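Possible translation initiation inhibitor (Rhodopseudomonas palustris, PDB 3LME) is of unknown function but belongs to the YjgF-like superfamily of small alpha/beta proteins and forms a trimer in the crystal. Local coordinates at residues Gly33-Asp38 with Ala113-Asp118; Thr77-Asp82 with Glu121-Phe126; Glu49-Arg54 with Gly117-Ile122. The protein carries 1 engineered substitution. All blocks are in the same frame, centred on the assembly; numbering follows the deposited sequence.

Interaction 1 of 3, residues Gly33-Asp38 with Ala113-Asp118; sequences GMHGTD and ALDQGD. Engineered in segment 33-38: H35 (natural residue Arg).
H35, an engineered residue (Arg in the natural sequence), is where 33-38 first meets D115, Q116 and D118 of the loop ahead of strand 120-127. Its CG, set between the backbone N and the carbonyl carbon (chi1 49°), lies 3.6 Å from D118 OD2. ND1 donates to D118 OD2 at 3.0 Å with an N-H...acceptor angle of 135°, a bent bond; separately, ND1 meets OD2 on its anti side, 34° out of the carboxylate plane. NE2 lies 3.3 Å from D115 CB, and D115 O sits over one ring face; D115 OD1 forms a salt bridge with R87 of the second subunit. Next, G36 centres an inverse gamma turn, closed by a weak bond from T37 N to H35 O, and its N comes within 3.8 Å of D118 OD2. T37 then packs its methyl on the loop, CG2 standing 4.1 Å from Q116 NE2. Q116 NE2 makes a weak hydrogen bond to G42 O. A sulfate ion about 5 Å from the D115 side chain probably comes from the crystallisation liquor, though it may mark a pocket. The D115-R87 salt bridge places this histidine-carboxylate contact at the subunit boundary, consistent with the intersubunit clefts of YjgF-like trimers.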
loop_
_atom_site.group_PDB
_atom_site.type_symbol
_atom_site.label_atom_id
_atom_site.label_comp_id
_atom_site.label_asym_id
_atom_site.label_seq_id
_atom_site.Cartn_x
_atom_site.Cartn_y
_atom_site.Cartn_z
ATOM N N GLY A 33 -0.731 10.126 1.982
ATOM C CA GLY A 33 0.463 10.095 2.807
ATOM C C GLY A 33 0.530 11.331 3.673
ATOM O O GLY A 33 0.383 12.449 3.171
ATOM N N MET A 34 0.732 11.111 4.971
ATOM C CA MET A 34 0.844 12.160 5.964
ATOM C C MET A 34 2.224 12.178 6.587
ATOM O O MET A 34 2.836 11.132 6.796
ATOM C CB MET A 34 -0.175 11.920 7.066
ATOM C CG MET A 34 -1.607 12.321 6.673
ATOM S SD MET A 34 -1.783 14.036 6.187
ATOM C CE MET A 34 -3.341 13.858 5.397
ATOM N N HIS A 35 2.749 13.360 6.874
ATOM C CA HIS A 35 3.937 13.397 7.709
ATOM C C HIS A 35 3.867 14.459 8.775
ATOM O O HIS A 35 2.863 15.167 8.873
ATOM C CB HIS A 35 5.252 13.385 6.910
ATOM C CG HIS A 35 5.309 14.380 5.810
ATOM N ND1 HIS A 35 5.995 15.573 5.925
ATOM C CD2 HIS A 35 4.771 14.367 4.567
ATOM C CE1 HIS A 35 5.864 16.265 4.805
ATOM N NE2 HIS A 35 5.118 15.561 3.967
ATOM N N GLY A 36 4.911 14.542 9.594
ATOM C CA GLY A 36 4.901 15.327 10.833
ATOM C C GLY A 36 5.080 16.818 10.641
ATOM O O GLY A 36 5.870 17.449 11.350
ATOM N N THR A 37 4.342 17.392 9.692
ATOM C CA THR A 37 4.346 18.836 9.489
ATOM C C THR A 37 3.265 19.502 10.323
ATOM O O THR A 37 2.267 18.863 10.666
ATOM C CB THR A 37 4.026 19.197 8.056
ATOM O OG1 THR A 37 2.783 18.585 7.706
ATOM C CG2 THR A 37 5.120 18.736 7.136
ATOM N N ASP A 38 3.484 20.783 10.629
ATOM C CA ASP A 38 2.515 21.644 11.283
ATOM C C ASP A 38 1.519 22.066 10.242
ATOM O O ASP A 38 1.911 22.581 9.208
ATOM C CB ASP A 38 3.249 22.887 11.835
ATOM C CG ASP A 38 2.309 23.950 12.460
ATOM O OD1 ASP A 38 1.242 24.274 11.880
ATOM O OD2 ASP A 38 2.673 24.476 13.540
ATOM N N ALA A 113 14.342 7.869 0.845
ATOM C CA ALA A 113 13.975 9.290 0.900
ATOM C C ALA A 113 12.461 9.503 0.976
ATOM O O ALA A 113 11.687 8.686 0.456
ATOM C CB ALA A 113 14.582 10.063 -0.284
ATOM N N LEU A 114 12.043 10.592 1.633
ATOM C CA LEU A 114 10.606 10.846 1.868
ATOM C C LEU A 114 10.169 12.207 1.364
ATOM O O LEU A 114 11.023 13.042 1.072
ATOM C CB LEU A 114 10.274 10.711 3.368
ATOM C CG LEU A 114 10.082 9.258 3.771
ATOM C CD1 LEU A 114 9.775 9.127 5.222
ATOM C CD2 LEU A 114 8.988 8.625 2.939
ATOM N N ASP A 115 8.855 12.437 1.267
ATOM C CA ASP A 115 8.344 13.823 1.189
ATOM C C ASP A 115 9.334 14.731 2.005
ATOM O O ASP A 115 9.537 14.510 3.211
ATOM C CB ASP A 115 6.894 13.933 1.771
ATOM C CG ASP A 115 5.731 13.581 0.740
ATOM O OD1 ASP A 115 5.944 13.060 -0.398
ATOM O OD2 ASP A 115 4.552 13.818 1.112
ATOM N N GLN A 116 10.006 15.685 1.354
ATOM C CA GLN A 116 10.700 16.784 2.099
ATOM C C GLN A 116 11.998 16.452 2.904
ATOM O O GLN A 116 12.620 17.349 3.504
ATOM C CB GLN A 116 9.670 17.476 3.019
ATOM C CG GLN A 116 9.915 18.937 3.404
ATOM C CD GLN A 116 8.595 19.738 3.495
ATOM O OE1 GLN A 116 7.989 20.057 2.456
ATOM N NE2 GLN A 116 8.154 20.063 4.727
ATOM N N GLY A 117 12.413 15.184 2.909
ATOM C CA GLY A 117 13.589 14.766 3.686
ATOM C C GLY A 117 13.193 14.382 5.103
ATOM O O GLY A 117 14.054 14.236 5.982
ATOM N N ASP A 118 11.876 14.221 5.307
ATOM C CA ASP A 118 11.282 13.801 6.578
ATOM C C ASP A 118 11.756 12.400 6.995
ATOM O O ASP A 118 12.292 11.641 6.177
ATOM C CB ASP A 118 9.747 13.848 6.485
ATOM C CG ASP A 118 9.072 14.185 7.834
ATOM O OD1 ASP A 118 9.382 13.551 8.878
ATOM O OD2 ASP A 118 8.219 15.105 7.848
#

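Interaction 2 of 3, residues Thr77-Asp82 with Glu121-Phe126; sequences TVFVTD and EIDGTF
T77 and F79 bond to D123 and E121 through four main-chain hydrogen bonds, the first shell of this strand pair. T77-D123 and F79-E121 are hydrogen-bonded pairs: T77 N reaches D123 O at 2.9 Å, and E121 N reaches F79 O at 2.8 Å, each with its reciprocal bond. Between them V78 and I122 form a non-hydrogen-bonded pair, where I122 CA is 3.4 Å from T77 O in a CA-H...O contact. The axes of segments 77-80 and 121-126 approach to 4.7 Å, antiparallel at 174°. On the face of V78 and I122, V78 CG2 rests against I122 CD1 at 3.7 Å. On the other face F79 CG is beside its backbone N (chi1 -47°), and the ring presents its edge to D123: CE2 is 3.6 Å from OD2, the carboxylate plane turned 74° from the ring. Farther out, M55, F56 and M59 of helix 48-64 pack on I122, whereas L109 and T107 of the second subunit pack on F79 and D123. R75 of that subunit makes a long, weak ion pair with D123 OD2. The in-plane approach of the D123 carboxylate to ring C-H groups is consistent with a weak electrostatic attraction supplementing the main-chain bonding of this buried contact.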
loop_
_atom_site.group_PDB
_atom_site.type_symbol
_atom_site.label_atom_id
_atom_site.label_comp_id
_atom_site.label_asym_id
_atom_site.label_seq_id
_atom_site.Cartn_x
_atom_site.Cartn_y
_atom_site.Cartn_z
ATOM N N THR A 77 0.475 1.826 6.826
ATOM C CA THR A 77 1.779 1.531 6.241
ATOM C C THR A 77 2.728 2.661 6.613
ATOM O O THR A 77 2.612 3.776 6.128
ATOM C CB THR A 77 1.694 1.284 4.700
ATOM O OG1 THR A 77 0.527 0.489 4.399
ATOM C CG2 THR A 77 2.941 0.550 4.189
ATOM N N VAL A 78 3.630 2.385 7.539
ATOM C CA VAL A 78 4.584 3.393 7.963
ATOM C C VAL A 78 5.888 3.207 7.204
ATOM O O VAL A 78 6.512 2.135 7.257
ATOM C CB VAL A 78 4.843 3.336 9.466
ATOM C CG1 VAL A 78 5.445 4.652 9.962
ATOM C CG2 VAL A 78 3.567 3.069 10.191
ATOM N N PHE A 79 6.271 4.239 6.461
ATOM C CA PHE A 79 7.588 4.301 5.838
ATOM C C PHE A 79 8.475 5.227 6.666
ATOM O O PHE A 79 8.128 6.375 6.943
ATOM C CB PHE A 79 7.481 4.819 4.409
ATOM C CG PHE A 79 6.393 4.169 3.610
ATOM C CD1 PHE A 79 6.659 3.046 2.840
ATOM C CD2 PHE A 79 5.101 4.681 3.622
ATOM C CE1 PHE A 79 5.659 2.432 2.098
ATOM C CE2 PHE A 79 4.077 4.075 2.859
ATOM C CZ PHE A 79 4.370 2.944 2.102
ATOM N N VAL A 80 9.612 4.708 7.083
ATOM C CA VAL A 80 10.562 5.483 7.829
ATOM C C VAL A 80 11.953 5.383 7.188
ATOM O O VAL A 80 12.195 4.634 6.236
ATOM C CB VAL A 80 10.635 5.038 9.319
ATOM C CG1 VAL A 80 9.257 4.898 9.904
ATOM C CG2 VAL A 80 11.410 3.736 9.456
ATOM N N THR A 81 12.867 6.138 7.769
ATOM C CA THR A 81 14.139 6.430 7.187
ATOM C C THR A 81 15.241 5.586 7.813
ATOM O O THR A 81 16.314 5.394 7.200
ATOM C CB THR A 81 14.360 7.947 7.288
ATOM O OG1 THR A 81 14.277 8.469 5.967
ATOM C CG2 THR A 81 15.702 8.349 7.966
ATOM N N ASP A 82 14.948 5.071 9.016
ATOM C CA ASP A 82 15.845 4.216 9.782
ATOM C C ASP A 82 14.958 3.346 10.671
ATOM O O ASP A 82 14.615 3.707 11.776
ATOM C CB ASP A 82 16.828 5.081 10.594
ATOM C CG ASP A 82 17.874 4.262 11.386
ATOM O OD1 ASP A 82 17.815 3.004 11.452
ATOM O OD2 ASP A 82 18.771 4.909 11.969
ATOM N N GLU A 121 6.668 8.758 6.985
ATOM C CA GLU A 121 5.434 9.104 6.319
ATOM C C GLU A 121 4.498 7.913 6.505
ATOM O O GLU A 121 4.970 6.779 6.606
ATOM C CB GLU A 121 5.721 9.360 4.853
ATOM C CG GLU A 121 4.557 9.892 4.054
ATOM C CD GLU A 121 5.006 10.481 2.732
ATOM O OE1 GLU A 121 4.146 10.727 1.868
ATOM O OE2 GLU A 121 6.227 10.707 2.550
ATOM N N ILE A 122 3.190 8.162 6.584
ATOM C CA ILE A 122 2.256 7.085 6.895
ATOM C C ILE A 122 1.070 7.071 5.965
ATOM O O ILE A 122 0.631 8.112 5.552
ATOM C CB ILE A 122 1.809 7.087 8.406
ATOM C CG1 ILE A 122 0.931 5.870 8.736
ATOM C CG2 ILE A 122 1.035 8.356 8.779
ATOM C CD1 ILE A 122 0.850 5.545 10.210
ATOM N N ASP A 123 0.588 5.876 5.634
ATOM C CA ASP A 123 -0.636 5.661 4.846
ATOM C C ASP A 123 -1.702 4.965 5.671
ATOM O O ASP A 123 -1.469 3.874 6.182
ATOM C CB ASP A 123 -0.360 4.762 3.658
ATOM C CG ASP A 123 0.371 5.463 2.567
ATOM O OD1 ASP A 123 0.569 6.700 2.696
ATOM O OD2 ASP A 123 0.744 4.772 1.582
ATOM N N GLY A 124 -2.872 5.581 5.779
ATOM C CA GLY A 124 -3.911 5.069 6.634
ATOM C C GLY A 124 -5.133 4.822 5.816
ATOM O O GLY A 124 -5.470 5.636 4.961
ATOM N N THR A 125 -5.779 3.688 6.083
ATOM C CA THR A 125 -7.044 3.273 5.460
ATOM C C THR A 125 -8.031 2.872 6.561
ATOM O O THR A 125 -7.694 2.113 7.460
ATOM C CB THR A 125 -6.798 2.104 4.501
ATOM O OG1 THR A 125 -5.735 2.467 3.624
ATOM C CG2 THR A 125 -8.038 1.768 3.686
ATOM N N PHE A 126 -9.235 3.425 6.502
ATOM C CA PHE A 126 -10.199 3.267 7.586
ATOM C C PHE A 126 -11.523 2.706 7.059
ATOM O O PHE A 126 -11.906 2.939 5.900
ATOM C CB PHE A 126 -10.447 4.604 8.278
ATOM C CG PHE A 126 -9.218 5.218 8.919
ATOM C CD1 PHE A 126 -8.215 5.807 8.143
ATOM C CD2 PHE A 126 -9.091 5.262 10.289
ATOM C CE1 PHE A 126 -7.101 6.377 8.737
ATOM C CE2 PHE A 126 -7.984 5.834 10.890
ATOM C CZ PHE A 126 -6.982 6.389 10.122
#

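Interaction 3 of 3, residues Glu49-Arg54 with Gly117-Ile122; sequences EARIRR and GDIAEI
R51 reaches from helix 48-64 to D118 and I119. CB is directed toward 117-122. CG, anti to the backbone N (chi1 -166°), touches I119 CG1 at 4.3 Å and lies 3.7 Å from D118 OD1. The chain bends at chi2, which brings CD to 3.9 Å from the same oxygen. A further bend at chi3 precedes NE, the atom that carries the polar contact: NE to D118 OD1 is 3.1 Å, a salt bridge whose hydrogen bond is weak because the angle at the hydrogen is 129°. The two side chains meet tip to tip, with guanidinium and carboxylate planes 60° apart. At the far end NH1 is 3.7 Å from D118 OD1, and NH2 makes a weak hydrogen bond to V45 O. OD1 has a second donor within its own segment, I119 N at 2.7 Å, which uses the anti lone pair. Beside the polar pair, I52 CG1 meets A120 CB at 4.2 Å, and I52 CD1 approaches I119 CD1 at 4.5 Å. V89 and V93 of helix 83-98 also pack on I52, and Y86 of that helix packs on I119, so helix 83-98 packs on both I52 and the loop residue I119. The chemistry is thus divided: apolar branches seat helix 48-64 against the chain entering the strand, while in the buried D118 carboxylate OD1 takes a weak charged bond from R51 and a main-chain one from I119, and OD2 accepts from H35.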
loop_
_atom_site.group_PDB
_atom_site.type_symbol
_atom_site.label_atom_id
_atom_site.label_comp_id
_atom_site.label_asym_id
_atom_site.label_seq_id
_atom_site.Cartn_x
_atom_site.Cartn_y
_atom_site.Cartn_z
ATOM N N GLU A 49 10.096 12.155 18.446
ATOM C CA GLU A 49 8.802 11.678 18.879
ATOM C C GLU A 49 7.663 12.685 18.579
ATOM O O GLU A 49 6.559 12.314 18.193
ATOM C CB GLU A 49 8.913 11.347 20.352
ATOM C CG GLU A 49 7.664 10.880 21.011
ATOM C CD GLU A 49 7.941 10.464 22.439
ATOM O OE1 GLU A 49 9.039 9.885 22.675
ATOM O OE2 GLU A 49 7.070 10.716 23.315
ATOM N N ALA A 50 7.951 13.971 18.739
ATOM C CA ALA A 50 7.021 15.018 18.384
ATOM C C ALA A 50 6.694 14.873 16.917
ATOM O O ALA A 50 5.548 15.038 16.536
ATOM C CB ALA A 50 7.618 16.380 18.678
ATOM N N ARG A 51 7.688 14.532 16.096
ATOM C CA ARG A 51 7.500 14.408 14.643
ATOM C C ARG A 51 6.542 13.302 14.272
ATOM O O ARG A 51 5.631 13.497 13.481
ATOM C CB ARG A 51 8.820 14.126 13.974
ATOM C CG ARG A 51 8.781 14.303 12.501
ATOM C CD ARG A 51 9.022 15.751 12.104
ATOM N NE ARG A 51 9.931 15.772 10.969
ATOM C CZ ARG A 51 11.241 16.003 11.061
ATOM N NH1 ARG A 51 11.988 15.970 9.958
ATOM N NH2 ARG A 51 11.792 16.294 12.236
ATOM N N ILE A 52 6.764 12.137 14.859
ATOM C CA ILE A 52 5.945 10.991 14.617
ATOM C C ILE A 52 4.545 11.135 15.205
ATOM O O ILE A 52 3.553 10.806 14.510
ATOM C CB ILE A 52 6.638 9.736 15.108
ATOM C CG1 ILE A 52 7.681 9.313 14.074
ATOM C CG2 ILE A 52 5.625 8.611 15.316
ATOM C CD1 ILE A 52 8.758 8.465 14.625
ATOM N N ARG A 53 4.439 11.617 16.456
ATOM C CA ARG A 53 3.110 11.902 17.053
ATOM C C ARG A 53 2.314 12.830 16.117
ATOM O O ARG A 53 1.136 12.581 15.823
ATOM C CB ARG A 53 3.217 12.465 18.485
ATOM C CG ARG A 53 1.883 12.874 19.157
ATOM C CD ARG A 53 0.816 11.745 19.079
ATOM N NE ARG A 53 -0.509 12.013 19.695
ATOM C CZ ARG A 53 -0.825 11.761 20.971
ATOM N NH1 ARG A 53 0.093 11.280 21.789
ATOM N NH2 ARG A 53 -2.054 12.000 21.431
ATOM N N ARG A 54 2.989 13.844 15.594
ATOM C CA ARG A 54 2.345 14.800 14.725
ATOM C C ARG A 54 1.929 14.209 13.387
ATOM O O ARG A 54 0.922 14.626 12.808
ATOM C CB ARG A 54 3.247 16.006 14.504
ATOM C CG ARG A 54 2.576 17.187 13.813
ATOM C CD ARG A 54 1.509 17.708 14.705
ATOM N NE ARG A 54 1.257 19.107 14.408
ATOM C CZ ARG A 54 1.729 20.130 15.112
ATOM N NH1 ARG A 54 2.502 19.929 16.169
ATOM N NH2 ARG A 54 1.423 21.368 14.731
ATOM N N GLY A 117 12.413 15.184 2.909
ATOM C CA GLY A 117 13.589 14.766 3.686
ATOM C C GLY A 117 13.193 14.382 5.103
ATOM O O GLY A 117 14.054 14.236 5.982
ATOM N N ASP A 118 11.876 14.221 5.307
ATOM C CA ASP A 118 11.282 13.801 6.578
ATOM C C ASP A 118 11.756 12.400 6.995
ATOM O O ASP A 118 12.292 11.641 6.177
ATOM C CB ASP A 118 9.747 13.848 6.485
ATOM C CG ASP A 118 9.072 14.185 7.834
ATOM O OD1 ASP A 118 9.382 13.551 8.878
ATOM O OD2 ASP A 118 8.219 15.105 7.848
ATOM N N ILE A 119 11.564 12.071 8.268
ATOM C CA ILE A 119 11.939 10.763 8.789
ATOM C C ILE A 119 10.857 9.678 8.728
ATOM O O ILE A 119 11.143 8.519 8.959
ATOM C CB ILE A 119 12.456 10.862 10.228
ATOM C CG1 ILE A 119 11.305 11.106 11.216
ATOM C CG2 ILE A 119 13.529 11.916 10.311
ATOM C CD1 ILE A 119 11.752 11.135 12.654
ATOM N N ALA A 120 9.626 10.040 8.421
ATOM C CA ALA A 120 8.525 9.093 8.476
ATOM C C ALA A 120 7.323 9.633 7.732
ATOM O O ALA A 120 6.998 10.817 7.834
ATOM C CB ALA A 120 8.152 8.770 9.914
ATOM N N GLU A 121 6.668 8.758 6.985
ATOM C CA GLU A 121 5.434 9.104 6.319
ATOM C C GLU A 121 4.498 7.913 6.505
ATOM O O GLU A 121 4.970 6.779 6.606
ATOM C CB GLU A 121 5.721 9.360 4.853
ATOM C CG GLU A 121 4.557 9.892 4.054
ATOM C CD GLU A 121 5.006 10.481 2.732
ATOM O OE1 GLU A 121 4.146 10.727 1.868
ATOM O OE2 GLU A 121 6.227 10.707 2.550
ATOM N N ILE A 122 3.190 8.162 6.584
ATOM C CA ILE A 122 2.256 7.085 6.895
ATOM C C ILE A 122 1.070 7.071 5.965
ATOM O O ILE A 122 0.631 8.112 5.552
ATOM C CB ILE A 122 1.809 7.087 8.406
ATOM C CG1 ILE A 122 0.931 5.870 8.736
ATOM C CG2 ILE A 122 1.035 8.356 8.779
ATOM C CD1 ILE A 122 0.850 5.545 10.210
#

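From the N terminus, strand 28-35 leads into 33-38, which waits 75 residues for its partner in 113-118 (interaction 1). Helix 48-64 follows, and its segment 49-54 closes a second loop on 117-122 (interaction 3). Strand 73-80 supplies the last of the three first segments and closes the shortest loop, on 121-126 (interaction 2). Because the later partners run in the same order as the earlier ones, interactions 1 and 2 cross; interaction 3 shares residues with both, G117 and D118 with one, E121 and I122 with the other. In the sheet, strand 120-127 lies between strands 28-35 and 73-80, M34 O to I122 N (3.0 Å) probably bonding it to the former, with helix 48-64 packed against one face.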